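Local coordinates for protein glycerophosphoryl diester phosphodiesterase (PDB 3KS6) that belongs to the glycerophosphoryl diester phosphodiesterase family, a branch of the TIM-barrel proteins, and holds a magnesium ion on acidic side chains, at residues Trp158-Ser161 and Pro162-Gln166; Glu89-Cys92 and Ala93-Val96; His49-Thr53 and Leu54-Thr58; Ser216-Thr219 and Lys220-Leu224; Ala194-Met197 and Ala198-Ala202. One frame throughout, in Å; residues are numbered along the deposited sequence.

Contact 1: Trp158-Ser161 and Pro162-Gln166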
loop_
_atom_site.group_PDB
_atom_site.type_symbol
_atom_site.label_atom_id
_atom_site.label_comp_id
_atom_site.label_asym_id
_atom_site.label_seq_id
_atom_site.Cartn_x
_atom_site.Cartn_y
_atom_site.Cartn_z
ATOM N N TRP A 158 1.032 0.574 10.444
ATOM C CA TRP A 158 0.103 1.684 10.601
ATOM C C TRP A 158 0.601 2.865 9.808
ATOM O O TRP A 158 1.724 3.355 9.984
ATOM C CB TRP A 158 -0.056 2.025 12.075
ATOM C CG TRP A 158 -1.068 3.120 12.322
ATOM C CD1 TRP A 158 -2.186 3.382 11.615
ATOM C CD2 TRP A 158 -1.015 4.083 13.381
ATOM N NE1 TRP A 158 -2.837 4.481 12.146
ATOM C CE2 TRP A 158 -2.122 4.928 13.229
ATOM C CE3 TRP A 158 -0.133 4.297 14.446
ATOM C CZ2 TRP A 158 -2.387 5.978 14.118
ATOM C CZ3 TRP A 158 -0.382 5.330 15.301
ATOM C CH2 TRP A 158 -1.502 6.157 15.147
ATOM N N LEU A 159 -0.246 3.304 8.892
ATOM C CA LEU A 159 -0.002 4.491 8.083
ATOM C C LEU A 159 -0.458 5.691 8.861
ATOM O O LEU A 159 -1.654 5.809 9.233
ATOM C CB LEU A 159 -0.789 4.393 6.786
ATOM C CG LEU A 159 -0.375 3.218 5.870
ATOM C CD1 LEU A 159 -1.433 2.971 4.762
ATOM C CD2 LEU A 159 0.986 3.538 5.290
ATOM N N VAL A 160 0.502 6.572 9.123
ATOM C CA VAL A 160 0.299 7.774 9.969
ATOM C C VAL A 160 0.318 9.010 9.066
ATOM O O VAL A 160 1.375 9.408 8.517
ATOM C CB VAL A 160 1.393 7.838 11.028
ATOM C CG1 VAL A 160 1.268 9.127 11.893
ATOM C CG2 VAL A 160 1.362 6.572 11.922
ATOM N N SER A 161 -0.850 9.616 8.876
ATOM C CA SER A 161 -0.993 10.773 8.003
ATOM C C SER A 161 -0.263 11.999 8.559
ATOM O O SER A 161 -0.058 12.101 9.777
ATOM C CB SER A 161 -2.460 11.131 7.834
ATOM O OG SER A 161 -2.990 11.518 9.095
ATOM N N PRO A 162 0.125 12.938 7.682
ATOM C CA PRO A 162 0.715 14.201 8.175
ATOM C C PRO A 162 -0.100 14.865 9.312
ATOM O O PRO A 162 0.503 15.341 10.287
ATOM C CB PRO A 162 0.826 15.061 6.896
ATOM C CG PRO A 162 1.096 13.985 5.811
ATOM C CD PRO A 162 0.116 12.869 6.208
ATOM N N SER A 163 -1.432 14.867 9.190
ATOM C CA SER A 163 -2.339 15.464 10.204
ATOM C C SER A 163 -2.253 14.787 11.551
ATOM O O SER A 163 -2.123 15.441 12.589
ATOM C CB SER A 163 -3.786 15.379 9.719
ATOM O OG SER A 163 -3.950 16.264 8.660
ATOM N N VAL A 164 -2.331 13.465 11.548
ATOM C CA VAL A 164 -2.187 12.689 12.770
ATOM C C VAL A 164 -0.794 12.917 13.399
ATOM O O VAL A 164 -0.681 13.171 14.595
ATOM C CB VAL A 164 -2.517 11.167 12.521
ATOM C CG1 VAL A 164 -2.140 10.285 13.722
ATOM C CG2 VAL A 164 -4.027 11.010 12.176
ATOM N N LEU A 165 0.260 12.888 12.572
ATOM C CA LEU A 165 1.621 13.029 13.082
ATOM C C LEU A 165 1.814 14.400 13.723
ATOM O O LEU A 165 2.424 14.514 14.776
ATOM C CB LEU A 165 2.651 12.843 11.954
ATOM C CG LEU A 165 4.157 12.964 12.316
ATOM C CD1 LEU A 165 4.567 11.988 13.444
ATOM C CD2 LEU A 165 5.020 12.707 11.074
ATOM N N GLN A 166 1.293 15.431 13.057
ATOM C CA GLN A 166 1.418 16.811 13.515
ATOM C C GLN A 166 0.608 17.084 14.765
ATOM O O GLN A 166 1.060 17.805 15.662
ATOM C CB GLN A 166 0.968 17.776 12.408
ATOM C CG GLN A 166 0.886 19.261 12.854
ATOM C CD GLN A 166 1.052 20.251 11.713
ATOM O OE1 GLN A 166 0.290 21.214 11.607
ATOM N NE2 GLN A 166 2.043 20.025 10.854
#

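Contact 2: Glu89-Cys92 and Ala93-Val96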
loop_
_atom_site.group_PDB
_atom_site.type_symbol
_atom_site.label_atom_id
_atom_site.label_comp_id
_atom_site.label_asym_id
_atom_site.label_seq_id
_atom_site.Cartn_x
_atom_site.Cartn_y
_atom_site.Cartn_z
ATOM N N GLU A 89 -8.521 -11.670 -7.048
ATOM C CA GLU A 89 -8.141 -12.941 -7.676
ATOM C C GLU A 89 -7.280 -12.748 -8.923
ATOM O O GLU A 89 -6.264 -13.444 -9.151
ATOM C CB GLU A 89 -9.409 -13.741 -8.048
ATOM C CG GLU A 89 -9.093 -15.003 -8.860
ATOM C CD GLU A 89 -10.317 -15.790 -9.331
ATOM O OE1 GLU A 89 -11.427 -15.221 -9.413
ATOM O OE2 GLU A 89 -10.127 -16.993 -9.630
ATOM N N GLU A 90 -7.699 -11.815 -9.761
ATOM C CA GLU A 90 -6.959 -11.500 -10.983
ATOM C C GLU A 90 -5.567 -10.962 -10.654
ATOM O O GLU A 90 -4.592 -11.320 -11.323
ATOM C CB GLU A 90 -7.753 -10.511 -11.817
ATOM C CG GLU A 90 -9.004 -11.147 -12.426
ATOM C CD GLU A 90 -10.048 -10.128 -12.961
ATOM O OE1 GLU A 90 -9.910 -8.901 -12.783
ATOM O OE2 GLU A 90 -11.044 -10.590 -13.546
ATOM N N LEU A 91 -5.478 -10.111 -9.618
ATOM C CA LEU A 91 -4.184 -9.607 -9.131
ATOM C C LEU A 91 -3.306 -10.758 -8.638
ATOM O O LEU A 91 -2.122 -10.854 -8.973
ATOM C CB LEU A 91 -4.372 -8.534 -8.036
ATOM C CG LEU A 91 -3.102 -7.872 -7.458
ATOM C CD1 LEU A 91 -2.222 -7.163 -8.514
ATOM C CD2 LEU A 91 -3.458 -6.933 -6.320
ATOM N N CYS A 92 -3.889 -11.649 -7.854
ATOM C CA CYS A 92 -3.143 -12.793 -7.324
ATOM C C CYS A 92 -2.555 -13.643 -8.456
ATOM O O CYS A 92 -1.393 -14.034 -8.417
ATOM C CB CYS A 92 -4.056 -13.645 -6.439
ATOM S SG CYS A 92 -4.436 -12.930 -4.847
ATOM N N ALA A 93 -3.345 -13.853 -9.506
ATOM C CA ALA A 93 -2.863 -14.619 -10.680
ATOM C C ALA A 93 -1.631 -14.003 -11.320
ATOM O O ALA A 93 -0.753 -14.715 -11.845
ATOM C CB ALA A 93 -3.973 -14.754 -11.711
ATOM N N LEU A 94 -1.522 -12.675 -11.301
ATOM C CA LEU A 94 -0.343 -12.048 -11.867
ATOM C C LEU A 94 0.939 -12.315 -11.057
ATOM O O LEU A 94 2.042 -12.162 -11.586
ATOM C CB LEU A 94 -0.549 -10.531 -11.977
ATOM C CG LEU A 94 -1.641 -10.040 -12.911
ATOM C CD1 LEU A 94 -1.720 -8.494 -12.778
ATOM C CD2 LEU A 94 -1.336 -10.499 -14.375
ATOM N N TYR A 95 0.796 -12.592 -9.764
ATOM C CA TYR A 95 1.942 -12.660 -8.844
ATOM C C TYR A 95 2.313 -14.089 -8.425
ATOM O O TYR A 95 3.264 -14.291 -7.663
ATOM C CB TYR A 95 1.700 -11.737 -7.630
ATOM C CG TYR A 95 1.960 -10.286 -8.020
ATOM C CD1 TYR A 95 1.027 -9.566 -8.729
ATOM C CD2 TYR A 95 3.161 -9.673 -7.728
ATOM C CE1 TYR A 95 1.259 -8.288 -9.122
ATOM C CE2 TYR A 95 3.420 -8.394 -8.125
ATOM C CZ TYR A 95 2.466 -7.692 -8.820
ATOM O OH TYR A 95 2.700 -6.396 -9.233
ATOM N N VAL A 96 1.599 -15.064 -8.973
ATOM C CA VAL A 96 1.767 -16.474 -8.597
ATOM C C VAL A 96 3.226 -16.908 -8.688
ATOM O O VAL A 96 3.738 -17.529 -7.741
ATOM C CB VAL A 96 0.867 -17.434 -9.450
ATOM C CG1 VAL A 96 1.354 -17.533 -10.876
ATOM C CG2 VAL A 96 0.815 -18.821 -8.824
#

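Contact 3: His49-Thr53 and Leu54-Thr58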
loop_
_atom_site.group_PDB
_atom_site.type_symbol
_atom_site.label_atom_id
_atom_site.label_comp_id
_atom_site.label_asym_id
_atom_site.label_seq_id
_atom_site.Cartn_x
_atom_site.Cartn_y
_atom_site.Cartn_z
ATOM N N HIS A 49 -8.717 -1.027 -6.134
ATOM C CA HIS A 49 -8.984 0.378 -6.481
ATOM C C HIS A 49 -8.610 1.229 -5.300
ATOM O O HIS A 49 -8.815 0.817 -4.152
ATOM C CB HIS A 49 -10.469 0.558 -6.802
ATOM C CG HIS A 49 -10.759 1.726 -7.696
ATOM N ND1 HIS A 49 -10.670 1.633 -9.064
ATOM C CD2 HIS A 49 -11.151 3.000 -7.432
ATOM C CE1 HIS A 49 -10.984 2.793 -9.615
ATOM N NE2 HIS A 49 -11.283 3.644 -8.651
ATOM N N HIS A 50 -8.101 2.436 -5.547
ATOM C CA HIS A 50 -7.723 3.295 -4.432
ATOM C C HIS A 50 -8.929 3.926 -3.723
ATOM O O HIS A 50 -9.190 3.601 -2.564
ATOM C CB HIS A 50 -6.752 4.389 -4.899
ATOM C CG HIS A 50 -6.437 5.361 -3.819
ATOM N ND1 HIS A 50 -6.771 6.699 -3.900
ATOM C CD2 HIS A 50 -5.894 5.172 -2.598
ATOM C CE1 HIS A 50 -6.431 7.286 -2.766
ATOM N NE2 HIS A 50 -5.890 6.384 -1.965
ATOM N N ASP A 51 -9.677 4.805 -4.407
ATOM C CA ASP A 51 -10.813 5.472 -3.759
ATOM C C ASP A 51 -11.989 4.496 -3.574
ATOM O O ASP A 51 -12.109 3.508 -4.308
ATOM C CB ASP A 51 -11.321 6.661 -4.580
ATOM C CG ASP A 51 -10.405 7.863 -4.547
ATOM O OD1 ASP A 51 -9.587 8.019 -3.619
ATOM O OD2 ASP A 51 -10.546 8.663 -5.485
ATOM N N PRO A 52 -12.874 4.773 -2.607
ATOM C CA PRO A 52 -14.048 3.935 -2.432
ATOM C C PRO A 52 -15.074 4.187 -3.530
ATOM O O PRO A 52 -16.112 3.517 -3.559
ATOM C CB PRO A 52 -14.573 4.351 -1.055
ATOM C CG PRO A 52 -14.103 5.751 -0.876
ATOM C CD PRO A 52 -12.796 5.844 -1.589
ATOM N N THR A 53 -14.801 5.164 -4.394
ATOM C CA THR A 53 -15.648 5.489 -5.535
ATOM C C THR A 53 -14.829 5.421 -6.809
ATOM O O THR A 53 -13.594 5.524 -6.809
ATOM C CB THR A 53 -16.266 6.888 -5.430
ATOM O OG1 THR A 53 -15.217 7.854 -5.399
ATOM C CG2 THR A 53 -17.173 7.029 -4.172
ATOM N N LEU A 54 -15.530 5.235 -7.910
ATOM C CA LEU A 54 -14.899 5.119 -9.205
ATOM C C LEU A 54 -14.608 6.459 -9.905
ATOM O O LEU A 54 -13.955 6.461 -10.911
ATOM C CB LEU A 54 -15.771 4.243 -10.112
ATOM C CG LEU A 54 -15.905 2.737 -9.767
ATOM C CD1 LEU A 54 -16.697 1.994 -10.879
ATOM C CD2 LEU A 54 -14.546 2.047 -9.550
ATOM N N ASP A 55 -15.064 7.578 -9.346
ATOM C CA ASP A 55 -15.076 8.871 -10.045
ATOM C C ASP A 55 -13.723 9.373 -10.551
ATOM O O ASP A 55 -13.608 9.752 -11.705
ATOM C CB ASP A 55 -15.694 9.963 -9.164
ATOM C CG ASP A 55 -17.109 9.616 -8.661
ATOM O OD1 ASP A 55 -17.382 8.460 -8.328
ATOM O OD2 ASP A 55 -17.948 10.539 -8.578
ATOM N N ALA A 56 -12.703 9.324 -9.699
ATOM C CA ALA A 56 -11.404 9.982 -9.946
ATOM C C ALA A 56 -10.553 9.346 -11.011
ATOM O O ALA A 56 -9.877 10.056 -11.770
ATOM C CB ALA A 56 -10.612 10.071 -8.638
ATOM N N THR A 57 -10.565 8.015 -11.070
ATOM C CA THR A 57 -9.713 7.308 -12.023
ATOM C C THR A 57 -10.401 6.517 -13.127
ATOM O O THR A 57 -9.707 5.826 -13.903
ATOM C CB THR A 57 -8.730 6.359 -11.266
ATOM O OG1 THR A 57 -9.488 5.305 -10.651
ATOM C CG2 THR A 57 -7.921 7.122 -10.206
ATOM N N THR A 58 -11.718 6.634 -13.275
ATOM C CA THR A 58 -12.392 5.970 -14.377
ATOM C C THR A 58 -13.398 6.918 -15.049
ATOM O O THR A 58 -13.503 8.084 -14.710
ATOM C CB THR A 58 -13.176 4.697 -13.936
ATOM O OG1 THR A 58 -14.394 5.111 -13.339
ATOM C CG2 THR A 58 -12.339 3.780 -12.986
HETATM O O HOH W 1 -11.376 6.518 -8.613
HETATM O O HOH W 2 -12.880 8.590 -6.855
#

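Contact 4: Ser216-Thr219 and Lys220-Leu224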
loop_
_atom_site.group_PDB
_atom_site.type_symbol
_atom_site.label_atom_id
_atom_site.label_comp_id
_atom_site.label_asym_id
_atom_site.label_seq_id
_atom_site.Cartn_x
_atom_site.Cartn_y
_atom_site.Cartn_z
ATOM N N SER A 216 14.182 13.480 -5.526
ATOM C CA SER A 216 14.644 13.998 -4.242
ATOM C C SER A 216 14.024 13.193 -3.083
ATOM O O SER A 216 14.701 12.899 -2.097
ATOM C CB SER A 216 14.320 15.491 -4.088
ATOM O OG SER A 216 12.993 15.759 -4.489
ATOM N N GLN A 217 12.748 12.877 -3.210
ATOM C CA GLN A 217 12.040 12.108 -2.167
ATOM C C GLN A 217 12.565 10.673 -2.058
ATOM O O GLN A 217 12.788 10.168 -0.982
ATOM C CB GLN A 217 10.557 12.058 -2.488
ATOM C CG GLN A 217 9.835 13.324 -2.159
ATOM C CD GLN A 217 8.432 13.312 -2.648
ATOM O OE1 GLN A 217 8.111 12.733 -3.699
ATOM N NE2 GLN A 217 7.551 13.977 -1.886
ATOM N N ILE A 218 12.730 10.024 -3.207
ATOM C CA ILE A 218 13.323 8.705 -3.272
ATOM C C ILE A 218 14.726 8.706 -2.671
ATOM O O ILE A 218 15.035 7.858 -1.834
ATOM C CB ILE A 218 13.347 8.154 -4.719
ATOM C CG1 ILE A 218 11.919 7.902 -5.247
ATOM C CG2 ILE A 218 14.226 6.875 -4.785
ATOM C CD1 ILE A 218 11.817 7.714 -6.758
ATOM N N THR A 219 15.555 9.679 -3.059
ATOM C CA THR A 219 16.929 9.758 -2.540
ATOM C C THR A 219 16.935 10.047 -1.032
ATOM O O THR A 219 17.759 9.527 -0.285
ATOM C CB THR A 219 17.741 10.837 -3.321
ATOM O OG1 THR A 219 17.884 10.427 -4.683
ATOM C CG2 THR A 219 19.091 11.042 -2.663
ATOM N N LYS A 220 15.968 10.841 -0.556
ATOM C CA LYS A 220 15.883 11.104 0.872
ATOM C C LYS A 220 15.607 9.794 1.624
ATOM O O LYS A 220 16.233 9.504 2.643
ATOM C CB LYS A 220 14.792 12.122 1.155
ATOM C CG LYS A 220 14.464 12.333 2.599
ATOM C CD LYS A 220 13.333 13.350 2.697
ATOM C CE LYS A 220 12.916 13.556 4.119
ATOM N NZ LYS A 220 11.830 14.589 4.191
ATOM N N ALA A 221 14.658 9.019 1.121
ATOM C CA ALA A 221 14.298 7.707 1.695
ATOM C C ALA A 221 15.522 6.765 1.755
ATOM O O ALA A 221 15.806 6.124 2.789
ATOM C CB ALA A 221 13.120 7.077 0.853
ATOM N N LEU A 222 16.267 6.700 0.646
ATOM C CA LEU A 222 17.487 5.887 0.575
ATOM C C LEU A 222 18.579 6.392 1.510
ATOM O O LEU A 222 19.183 5.596 2.212
ATOM C CB LEU A 222 17.985 5.764 -0.871
ATOM C CG LEU A 222 17.069 5.080 -1.895
ATOM C CD1 LEU A 222 17.519 5.367 -3.361
ATOM C CD2 LEU A 222 16.969 3.533 -1.619
ATOM N N ASP A 223 18.796 7.706 1.544
ATOM C CA ASP A 223 19.752 8.350 2.456
ATOM C C ASP A 223 19.389 8.128 3.896
ATOM O O ASP A 223 20.254 7.901 4.709
ATOM C CB ASP A 223 19.840 9.873 2.220
ATOM C CG ASP A 223 20.628 10.238 0.962
ATOM O OD1 ASP A 223 21.286 9.341 0.385
ATOM O OD2 ASP A 223 20.557 11.421 0.569
ATOM N N LEU A 224 18.106 8.228 4.232
ATOM C CA LEU A 224 17.678 7.949 5.614
ATOM C C LEU A 224 17.823 6.481 6.034
ATOM O O LEU A 224 17.997 6.194 7.230
ATOM C CB LEU A 224 16.239 8.427 5.837
ATOM C CG LEU A 224 16.031 9.925 5.972
ATOM C CD1 LEU A 224 14.549 10.214 6.125
ATOM C CD2 LEU A 224 16.821 10.470 7.163
#

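Contact 5: Ala194-Met197 and Ala198-Ala202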
loop_
_atom_site.group_PDB
_atom_site.type_symbol
_atom_site.label_atom_id
_atom_site.label_comp_id
_atom_site.label_asym_id
_atom_site.label_seq_id
_atom_site.Cartn_x
_atom_site.Cartn_y
_atom_site.Cartn_z
ATOM N N ALA A 194 15.722 12.434 10.097
ATOM C CA ALA A 194 16.576 11.622 10.978
ATOM C C ALA A 194 16.077 11.545 12.416
ATOM O O ALA A 194 16.136 10.487 13.033
ATOM C CB ALA A 194 18.041 12.170 10.968
ATOM N N GLY A 195 15.639 12.682 12.963
ATOM C CA GLY A 195 15.167 12.713 14.348
ATOM C C GLY A 195 13.918 11.860 14.541
ATOM O O GLY A 195 13.795 11.181 15.546
ATOM N N LEU A 196 12.965 11.981 13.632
ATOM C CA LEU A 196 11.744 11.155 13.711
ATOM C C LEU A 196 12.070 9.678 13.619
ATOM O O LEU A 196 11.606 8.877 14.421
ATOM C CB LEU A 196 10.755 11.512 12.615
ATOM C CG LEU A 196 9.436 10.716 12.673
ATOM C CD1 LEU A 196 8.753 10.958 14.000
ATOM C CD2 LEU A 196 8.518 11.028 11.470
HETATM N N MSE A 197 12.877 9.313 12.646
HETATM C CA MSE A 197 13.249 7.917 12.499
HETATM C C MSE A 197 13.943 7.365 13.732
HETATM O O MSE A 197 13.675 6.241 14.145
HETATM C CB MSE A 197 14.104 7.725 11.228
HETATM C CG MSE A 197 14.638 6.333 11.071
HETATM SE SE MSE A 197 15.557 6.177 9.365
HETATM C CE MSE A 197 16.435 4.527 9.702
ATOM N N ALA A 198 14.847 8.145 14.314
ATOM C CA ALA A 198 15.522 7.760 15.528
ATOM C C ALA A 198 14.555 7.559 16.676
ATOM O O ALA A 198 14.643 6.566 17.390
ATOM C CB ALA A 198 16.604 8.839 15.912
ATOM N N GLN A 199 13.646 8.514 16.876
ATOM C CA GLN A 199 12.683 8.417 17.968
ATOM C C GLN A 199 11.812 7.147 17.832
ATOM O O GLN A 199 11.561 6.418 18.831
ATOM C CB GLN A 199 11.817 9.673 17.995
ATOM C CG GLN A 199 10.964 9.724 19.239
ATOM C CD GLN A 199 10.145 10.953 19.325
ATOM O OE1 GLN A 199 10.317 11.887 18.556
ATOM N NE2 GLN A 199 9.237 10.977 20.319
ATOM N N VAL A 200 11.362 6.890 16.602
ATOM C CA VAL A 200 10.523 5.732 16.297
ATOM C C VAL A 200 11.327 4.412 16.544
ATOM O O VAL A 200 10.883 3.503 17.229
ATOM C CB VAL A 200 9.976 5.830 14.863
ATOM C CG1 VAL A 200 9.316 4.555 14.440
ATOM C CG2 VAL A 200 9.022 7.036 14.719
ATOM N N GLN A 201 12.535 4.339 16.013
ATOM C CA GLN A 201 13.352 3.135 16.219
ATOM C C GLN A 201 13.798 2.901 17.657
ATOM O O GLN A 201 13.915 1.759 18.093
ATOM C CB GLN A 201 14.526 3.153 15.231
ATOM C CG GLN A 201 14.051 3.006 13.821
ATOM C CD GLN A 201 15.173 2.905 12.835
ATOM O OE1 GLN A 201 16.311 3.295 13.117
ATOM N NE2 GLN A 201 14.856 2.413 11.655
ATOM N N ALA A 202 14.006 3.981 18.410
ATOM C CA ALA A 202 14.410 3.898 19.811
ATOM C C ALA A 202 13.288 3.284 20.650
ATOM O O ALA A 202 13.555 2.671 21.679
ATOM C CB ALA A 202 14.777 5.283 20.366
#

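Contact 1: Trp158-Ser161 and Pro162-Gln166
Val164 hangs back from the first turn of its helix over Ser161 and Val160; its CB and CG2 flank the serine hydroxyl, while CG1 turns to Val160 and Trp158. Val164 CB sits 3.5 Å from Ser161 OG. Further out, Val164 CG2 lies beside the same hydroxyl, 3.3 Å from Ser161 OG. The other branch, CG1, stands anti to the backbone N (chi1 170°), which turns it toward the strand. There CG1 of Val164 meets CG1 of Val160 at 4.0 Å, and the indole of Trp158 lies just beyond, its CZ2 4.3 Å from Val164 CG1. The methyl CG1 of Val160 also reaches CB of Leu165, the two side chains crossing at about a right angle, while its CG2 rests over one face of the Trp158 ring, toward the rim. Ser161 is the N-cap of helix 162-179: its OG accepts from Val164 N at 3.2 Å with an N-H...O angle of 166°. Leu165 N donates to Ser161 O at 2.9 Å, closing the first regular turn, and Pro162, which has no N-H to satisfy, suits the first helical position. Trp158 NE1 is hydrogen-bonded to Phe140 O. The chemistry thus divides in two: a small hydroxyl satisfies an amide at the start of the helix, while branched apolar residues bind that start to the strand of this beta-alpha-beta unit.

Contact 2: Glu89-Cys92 and Ala93-Val96
Tyr95 N and Cys92 O make the shortest bond here, 2.9 Å with an N-H...O angle of 148°, and it spans three residues where an alpha-helical bond would span four. The donor stands well above the carbonyl plane. Two residues earlier Ala93 N reaches Glu89 O at 3.0 Å, a regular four-residue bond. Between these two, Leu94 N makes two weak bonds, to Glu90 O at 3.4 Å and to Leu91 O at 3.0 Å, bent in both cases. Leu91 O also has a long, weak bond from Tyr95 N, and Tyr95 CD1 comes to Leu91 O at 3.4 Å, the carbonyl oxygen lying at the ring edge, in its plane. Packing begins beside this edge. Leu91 CG is anti to its backbone N (chi1 -178°), which sends CD1 of Leu91 forward along the helix to Tyr95 CE1 at 3.7 Å. Leucine suits this buried place because its branched apolar end sets a methyl beside the ring and also touches Phe102 of strand 101-106, which Tyr95 meets edge-to-face. Beyond them Glu90 OE1 makes a salt bridge with Lys73 and accepts from Thr87 N. Mixed three- and four-residue bonding, several of the bonds weak, implies a turn wound unevenly, with the apolar grip of Leu91 on Tyr95 supplementing its backbone bonds.

Contact 3: His49-Thr53 and Leu54-Thr58
His49 and Thr57 meet around a water that three protein groups grip. Water 1 lies 2.9 Å from His49 NE2, donates to Thr53 O and accepts from Thr57 N, which joins both arms of the loop. A second water works in the same way: it donates to Asp51 OD2 at 2.7 Å and accepts from Thr53 OG1 and from Ala56 N. Asp51, a pure acceptor, and Thr53, whose hydroxyl can donate, are fitting neighbours for it. The imidazole has apolar contacts too. Leu54 CD2 sits over one of its faces in a CH-pi contact, 3.6 Å from His49 CE1 and 16° off the ring normal, the two side chains crossing at about a right angle. Thr58 CG2 comes to the ring edge instead, near the plane. Separately, the hydroxyl oxygen Thr57 OG1 approaches His49 CE1 obliquely at 3.1 Å. The chi1 of Thr58, 78°, carries its hydroxyl back to Leu54 O, to which Thr58 OG1 donates at 2.8 Å, from above the carbonyl plane. The Asp55 carboxylate lies beside Thr53 and is held by Thr61 OG1 and Gly62 N. This stretch has no regular helix or strand, and several of its backbone groups are met by the two waters and by a threonine hydroxyl, chemistry consistent with the waters being structural parts of the loop that follows strand 46-48.

Contact 4: Ser216-Thr219 and Lys220-Leu224
Ile218 and Leu222, one turn apart, run alongside each other in the same direction and touch through Ile218 CG2 and Leu222 CD1 at 3.9 Å. CG2 of Ile218 is the branch anti to the backbone N, which places it beside Leu222 CD1. Leu222 in turn drops its CG onto the carbonyl of its partner, with Leu222 CG to Ile218 O at 3.4 Å. Thr219 and Asp223 form a second pair on another side of the helix, again parallel in direction. Here the methyl CG2 of Thr219 faces the carboxylate, 3.6 Å from Asp223 OD2, because the hydroxyl is turned back along the chain to bond Pro215 O. Asp223 takes a chi1 of -75°, which lays its CG over Thr219 O at 3.2 Å, and its other oxygen, OD1, is bonded by His244 NE2. Behind these side chains run four regular backbone bonds, of which Asp223 N to Thr219 O is the shortest at 2.8 Å. Lys220 extends fully from the helix, and its NZ reaches the carbonyls of Ile189 and Ala192; a long chain ending in an ammonium donor suits two carbonyl acceptors. The small Ala221 and the bulkier Ile218 and Leu222 share Phe229 of strand 228-231 as a neighbour, and helix 234-249 packs on the two larger ones. An amphipathic helix of this kind, apolar toward strand 228-231 and the neighbouring helix 234-249, with polar residues on other sides, is characteristic of the outer helical layer of a TIM barrel.

Contact 5: Ala194-Met197 and Ala198-Ala202
Leu196 and Val200 make the firm side of this helix, Met197 stands at its border, and Gln201 with several small residues forms the looser side. On the firm side Leu196 CD1 meets Val200 CG2 at 4.0 Å. The same methyl of Val200 also presses on the backbone, Val200 CG2 lying 3.2 Å from Leu196 O. Both residues are buried and continue into Phe207 of strand 206-210, while Val187 and Ile185 of strand 184-188 touch Leu196 and Val200 respectively; branched apolar side chains are apt for such a seat. Next round the helix comes Met197, present as selenomethionine and packed on Phe207 and Val226. Its extended chain carries Met197 CE past the amide of Gln201, 3.3 Å from Gln201 NE2, a contact of methyl with amide and not a polar bond. Gln201 is exposed, and Gln201 CG lies against Met197 O at 3.3 Å, the two side chains crossing at a slant. On the exposed side are Ala194, Gly195 and Ala198, small residues whose contact across the turn is mainly by backbone, as in the bond from Ala198 N to Ala194 O at 3.0 Å. Val200 N to Leu196 O and Gln201 N to Met197 O continue the same regular pattern. A short amphipathic helix between parallel strands 184-188 and 206-210 is the crossover of a classical beta-alpha-beta unit, the repeating element of the TIM barrel.

The five contacts follow one another along the chain in the order 3, 2, 1, 5, 4. Contacts 1 and 5 touch through Leu165 CD2 and Leu196 CD2 at 3.9 Å, where neighbouring barrel helices pack; contacts 5 and 4 meet in turn, Ala194 N lying 3.7 Å from Leu224 CD2. Contact 2 lies across the chain's centre from contacts 1 and 5, its centre about 36 Å from that of contact 5. The magnesium ion is bound by Glu35, Asp37 and Glu105. Of contacts 1, 2 and 3, the last comes nearest, the Asp51 side chain lying about 9 Å from the magnesium ion. The Leu91 side chain of contact 2 is about 11 Å from the magnesium ion. The Ser161 side chain of contact 1 is about 12 Å from the magnesium ion.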